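Local coordinates for Lin1840 protein (Listeria innocua serovar 6a, PDB 4ZOC) that is a family 3 beta-glucosidase involved in beta-1,2-glucan metabolism, probably releasing beta-D-glucose from the non-reducing ends of its substrates, at residues A[487-490]-A[491-495]; A[510-513]-A[514-517]. The protein carries 2 engineered substitutions. All blocks are in the same frame, centred on the assembly; numbering follows the deposited sequence.

Interaction 1 of 2, residues A[487-490]-A[491-495]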
loop_
_atom_site.group_PDB
_atom_site.type_symbol
_atom_site.label_atom_id
_atom_site.label_comp_id
_atom_site.label_asym_id
_atom_site.label_seq_id
_atom_site.Cartn_x
_atom_site.Cartn_y
_atom_site.Cartn_z
ATOM N N TYR A 487 -10.463 -24.863 -5.501
ATOM C CA TYR A 487 -11.693 -24.485 -4.827
ATOM C C TYR A 487 -12.861 -25.279 -5.402
ATOM O O TYR A 487 -13.714 -25.742 -4.619
ATOM C CB TYR A 487 -12.000 -22.982 -4.922
ATOM C CG TYR A 487 -10.944 -22.093 -4.295
ATOM C CD1 TYR A 487 -10.997 -21.802 -2.976
ATOM C CD2 TYR A 487 -9.925 -21.517 -5.059
ATOM C CE1 TYR A 487 -10.040 -20.991 -2.367
ATOM C CE2 TYR A 487 -8.936 -20.752 -4.458
ATOM C CZ TYR A 487 -9.021 -20.457 -3.136
ATOM O OH TYR A 487 -8.050 -19.611 -2.592
ATOM N N GLN A 488 -12.867 -25.521 -6.704
ATOM C CA GLN A 488 -13.928 -26.367 -7.285
ATOM C C GLN A 488 -13.879 -27.785 -6.720
ATOM O O GLN A 488 -14.906 -28.408 -6.513
ATOM C CB GLN A 488 -13.878 -26.397 -8.835
ATOM C CG GLN A 488 -14.097 -25.045 -9.513
ATOM C CD GLN A 488 -13.557 -25.054 -10.940
ATOM O OE1 GLN A 488 -13.083 -26.097 -11.476
ATOM N NE2 GLN A 488 -13.646 -23.922 -11.591
ATOM N N LEU A 489 -12.693 -28.334 -6.582
ATOM C CA LEU A 489 -12.536 -29.656 -5.961
ATOM C C LEU A 489 -13.047 -29.707 -4.553
ATOM O O LEU A 489 -13.750 -30.647 -4.187
ATOM C CB LEU A 489 -11.033 -30.127 -6.064
ATOM C CG LEU A 489 -10.680 -31.442 -5.433
ATOM C CD1 LEU A 489 -11.514 -32.603 -5.968
ATOM C CD2 LEU A 489 -9.164 -31.745 -5.658
ATOM N N ALA A 490 -12.722 -28.732 -3.727
ATOM C CA ALA A 490 -13.223 -28.722 -2.337
ATOM C C ALA A 490 -14.775 -28.665 -2.323
ATOM O O ALA A 490 -15.409 -29.330 -1.560
ATOM C CB ALA A 490 -12.629 -27.536 -1.632
ATOM N N LYS A 491 -15.347 -27.859 -3.217
ATOM C CA LYS A 491 -16.802 -27.739 -3.411
ATOM C C LYS A 491 -17.392 -29.082 -3.813
ATOM O O LYS A 491 -18.325 -29.548 -3.154
ATOM C CB LYS A 491 -17.131 -26.668 -4.442
ATOM C CG LYS A 491 -18.618 -26.302 -4.621
ATOM C CD LYS A 491 -18.775 -25.109 -5.571
ATOM C CE LYS A 491 -18.480 -25.482 -7.026
ATOM N NZ LYS A 491 -19.026 -24.440 -7.951
ATOM N N PHE A 492 -16.810 -29.722 -4.821
ATOM C CA PHE A 492 -17.198 -31.091 -5.177
ATOM C C PHE A 492 -17.137 -32.117 -4.060
ATOM O O PHE A 492 -18.108 -32.790 -3.853
ATOM C CB PHE A 492 -16.429 -31.560 -6.402
ATOM C CG PHE A 492 -16.785 -32.937 -6.826
ATOM C CD1 PHE A 492 -17.989 -33.187 -7.492
ATOM C CD2 PHE A 492 -15.909 -33.969 -6.624
ATOM C CE1 PHE A 492 -18.314 -34.493 -7.889
ATOM C CE2 PHE A 492 -16.240 -35.261 -7.011
ATOM C CZ PHE A 492 -17.437 -35.519 -7.684
ATOM N N VAL A 493 -16.026 -32.213 -3.315
ATOM C CA VAL A 493 -15.858 -33.179 -2.248
ATOM C C VAL A 493 -16.895 -32.942 -1.153
ATOM O O VAL A 493 -17.412 -33.911 -0.571
ATOM C CB VAL A 493 -14.382 -33.131 -1.714
ATOM C CG1 VAL A 493 -14.270 -33.844 -0.428
ATOM C CG2 VAL A 493 -13.476 -33.755 -2.771
ATOM N N GLN A 494 -17.266 -31.676 -0.915
ATOM C CA GLN A 494 -18.244 -31.354 0.134
ATOM C C GLN A 494 -19.591 -32.010 -0.210
ATOM O O GLN A 494 -20.357 -32.399 0.656
ATOM C CB GLN A 494 -18.403 -29.861 0.194
ATOM C CG GLN A 494 -19.174 -29.427 1.411
ATOM C CD GLN A 494 -20.640 -29.504 1.251
ATOM O OE1 GLN A 494 -21.155 -29.357 0.142
ATOM N NE2 GLN A 494 -21.370 -29.768 2.396
ATOM N N THR A 495 -19.866 -32.121 -1.468
ATOM C CA THR A 495 -21.142 -32.713 -1.909
ATOM C C THR A 495 -21.265 -34.204 -1.614
ATOM O O THR A 495 -22.350 -34.725 -1.641
ATOM C CB THR A 495 -21.482 -32.494 -3.380
ATOM O OG1 THR A 495 -20.708 -33.322 -4.269
ATOM C CG2 THR A 495 -21.453 -31.018 -3.773
#
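L489 and V493, one helical turn apart, meet because of how each branches at its first torsion. In L489, CG stands anti to the backbone N (chi1 178°), and the chain then turns at CG so that CD1 runs forward along the helix. V493 has CG1 anti to its own N (chi1 166°), which places CG2 on the side facing the preceding turn. CD1 of L489 therefore reaches CG2 of V493 at 3.9 Å, the two side chains crossing at a slant. The same CG2 lies against the backbone too, 3.4 Å from the carbonyl O of L489, so this methyl touches both the leucine branch and its main chain.

Beneath the side chains runs the i to i+4 ladder that sets this spacing. V493 N donates to L489 O at 2.9 Å. K491 N reaches Y487 O at 3.0 Å and F492 N reaches Q488 O at 2.9 Å. The rung from Q494 N to A490 O, at 3.1 Å, is more bent (147° at the hydrogen), and the turn is fraying here: T495 N makes weak backbone bonds. At the same end, the hydroxyl OG1 of T495 folds back onto F492 O at 2.7 Å, within the plane of that carbonyl.

L489 and V493 share the inner side of the helix, on L462 and V460 of strand 459-465, while F492 and V493 pack on V450 of helix 444-456. An apolar i, i+4 pair turned onto the sheet is what the connecting helix of a beta-alpha-beta unit presents, here strand 459-465, helix 484-494 and strand 500-505.

Interaction 2 of 2, residues A[510-513]-A[514-517]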
loop_
_atom_site.group_PDB
_atom_site.type_symbol
_atom_site.label_atom_id
_atom_site.label_comp_id
_atom_site.label_asym_id
_atom_site.label_seq_id
_atom_site.Cartn_x
_atom_site.Cartn_y
_atom_site.Cartn_z
ATOM N N LEU A 510 -3.358 -17.230 2.050
ATOM C CA LEU A 510 -4.213 -17.347 0.866
ATOM C C LEU A 510 -5.627 -16.978 1.313
ATOM O O LEU A 510 -5.929 -17.012 2.530
ATOM C CB LEU A 510 -4.213 -18.763 0.308
ATOM C CG LEU A 510 -2.921 -19.115 -0.437
ATOM C CD1 LEU A 510 -2.861 -20.627 -0.449
ATOM C CD2 LEU A 510 -2.773 -18.423 -1.791
ATOM N N GLU A 511 -6.495 -16.785 0.354
ATOM C CA GLU A 511 -7.945 -16.684 0.624
ATOM C C GLU A 511 -8.531 -18.093 0.919
ATOM O O GLU A 511 -8.656 -18.954 0.030
ATOM C CB GLU A 511 -8.685 -16.090 -0.563
ATOM C CG GLU A 511 -8.260 -14.706 -1.006
ATOM C CD GLU A 511 -9.118 -14.118 -2.135
ATOM O OE1 GLU A 511 -10.216 -14.688 -2.475
ATOM O OE2 GLU A 511 -8.690 -13.081 -2.687
ATOM N N VAL A 512 -8.796 -18.359 2.181
ATOM C CA VAL A 512 -9.195 -19.672 2.566
ATOM C C VAL A 512 -10.651 -19.767 3.039
ATOM O O VAL A 512 -11.109 -20.880 3.488
ATOM C CB VAL A 512 -8.222 -20.323 3.563
ATOM C CG1 VAL A 512 -6.825 -20.441 2.975
ATOM C CG2 VAL A 512 -8.287 -19.638 4.927
ATOM N N LYS A 513 -11.396 -18.652 3.012
ATOM C CA LYS A 513 -12.751 -18.667 3.494
ATOM C C LYS A 513 -13.585 -19.830 2.818
ATOM O O LYS A 513 -14.290 -20.613 3.525
ATOM C CB LYS A 513 -13.426 -17.310 3.297
ATOM C CG LYS A 513 -14.944 -17.295 3.512
ATOM C CD LYS A 513 -15.529 -15.868 3.409
ATOM C CE LYS A 513 -17.014 -15.974 3.865
ATOM N NZ LYS A 513 -17.548 -14.651 4.074
ATOM N N GLU A 514 -13.434 -19.978 1.509
ATOM C CA GLU A 514 -14.211 -21.017 0.760
ATOM C C GLU A 514 -13.751 -22.401 1.129
ATOM O O GLU A 514 -14.543 -23.340 1.060
ATOM C CB GLU A 514 -14.079 -20.830 -0.729
ATOM C CG GLU A 514 -14.741 -19.538 -1.171
ATOM C CD GLU A 514 -14.243 -19.079 -2.519
ATOM O OE1 GLU A 514 -14.136 -19.902 -3.443
ATOM O OE2 GLU A 514 -13.966 -17.873 -2.665
ATOM N N LEU A 515 -12.510 -22.564 1.628
ATOM C CA LEU A 515 -12.059 -23.875 2.057
ATOM C C LEU A 515 -12.584 -24.205 3.428
ATOM O O LEU A 515 -13.061 -25.289 3.648
ATOM C CB LEU A 515 -10.526 -23.931 2.011
ATOM C CG LEU A 515 -9.928 -23.609 0.644
ATOM C CD1 LEU A 515 -8.418 -23.626 0.695
ATOM C CD2 LEU A 515 -10.395 -24.470 -0.505
ATOM N N ALA A 516 -12.494 -23.242 4.348
ATOM C CA ALA A 516 -12.980 -23.443 5.704
ATOM C C ALA A 516 -14.460 -23.775 5.681
ATOM O O ALA A 516 -14.935 -24.618 6.457
ATOM C CB ALA A 516 -12.772 -22.204 6.535
ATOM N N GLU A 517 -15.177 -23.081 4.826
ATOM C CA GLU A 517 -16.639 -23.356 4.690
ATOM C C GLU A 517 -17.031 -24.681 3.949
ATOM O O GLU A 517 -18.187 -25.100 4.005
ATOM C CB GLU A 517 -17.321 -22.139 4.068
ATOM C CG GLU A 517 -17.306 -20.971 5.073
ATOM C CD GLU A 517 -17.899 -19.664 4.584
ATOM O OE1 GLU A 517 -18.385 -19.623 3.412
ATOM O OE2 GLU A 517 -17.830 -18.672 5.407
HETATM O O HOH W 1 -11.752 -18.459 -0.172
#
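The carboxylate of E517 has the aliphatic chain of K513 slanting past it. CG of K513 sits over one face of the group, with the carbonyl O of K513 on that same side, 3.9 Å from CD of E517. CE, still on that side but displaced toward the edge beyond OE2, comes within 3.2 Å of OE2. The ammonium continues beyond, leaving NZ 4.2 Å from OE2, too far for a salt bridge, though the opposite charges probably attract; what touches the acid is methylene rather than nitrogen. An extended lysine chain, starting with CG anti to the backbone N (chi1 168°), carries NZ past the carboxylate in this way.

The backbone under this pair is the first turn of helix 513-517, which follows the loop after strand 500-505 in the C-terminal domain of the family 3 glycosidases. V512 O receives two N-H groups, a straight bond from A516 N at 2.9 Å and a weak, bent one from L515 N. E517 N closes the next rung on K513 O. At the start of a helix the early N-H groups have no preceding carbonyl to pair with, and for E514 N a water supplies the acceptor at 2.8 Å. That water also donates weakly to E511 O, bridging the incoming loop to the first turn.

V512 and L515 are buried, CG1 of the valine lying 4.2 Å from CD1 of the leucine; V512 packs on L504 and L515 on I502 of strand 500-505. The carboxylates of E511 and E514 both form salt bridges with NH1 of R481, whose positive charge would be expected to ease the repulsion between them; OE2 of E511 is also hydrogen-bonded to OG1 of T558.

Interactions 1 and 2 lie in series along the chain, one on helix 484-494 and the other on helix 513-517, with strand 500-505 between them in sequence; their centres are about 12 Å apart. Y487 joins them. Its hydroxyl OH lies 2.8 Å from O of E511, a probable hydrogen bond to the carbonyl that also takes a weak bond from the water of interaction 2, while its ring carbon CD1 packs 3.7 Å from CD2 of L515. A490 CB touches that same methyl at 4.0 Å. Both contacts lie away from the glucose pocket of W271, W409 and E473 and from the magnesium site of D648 and T650.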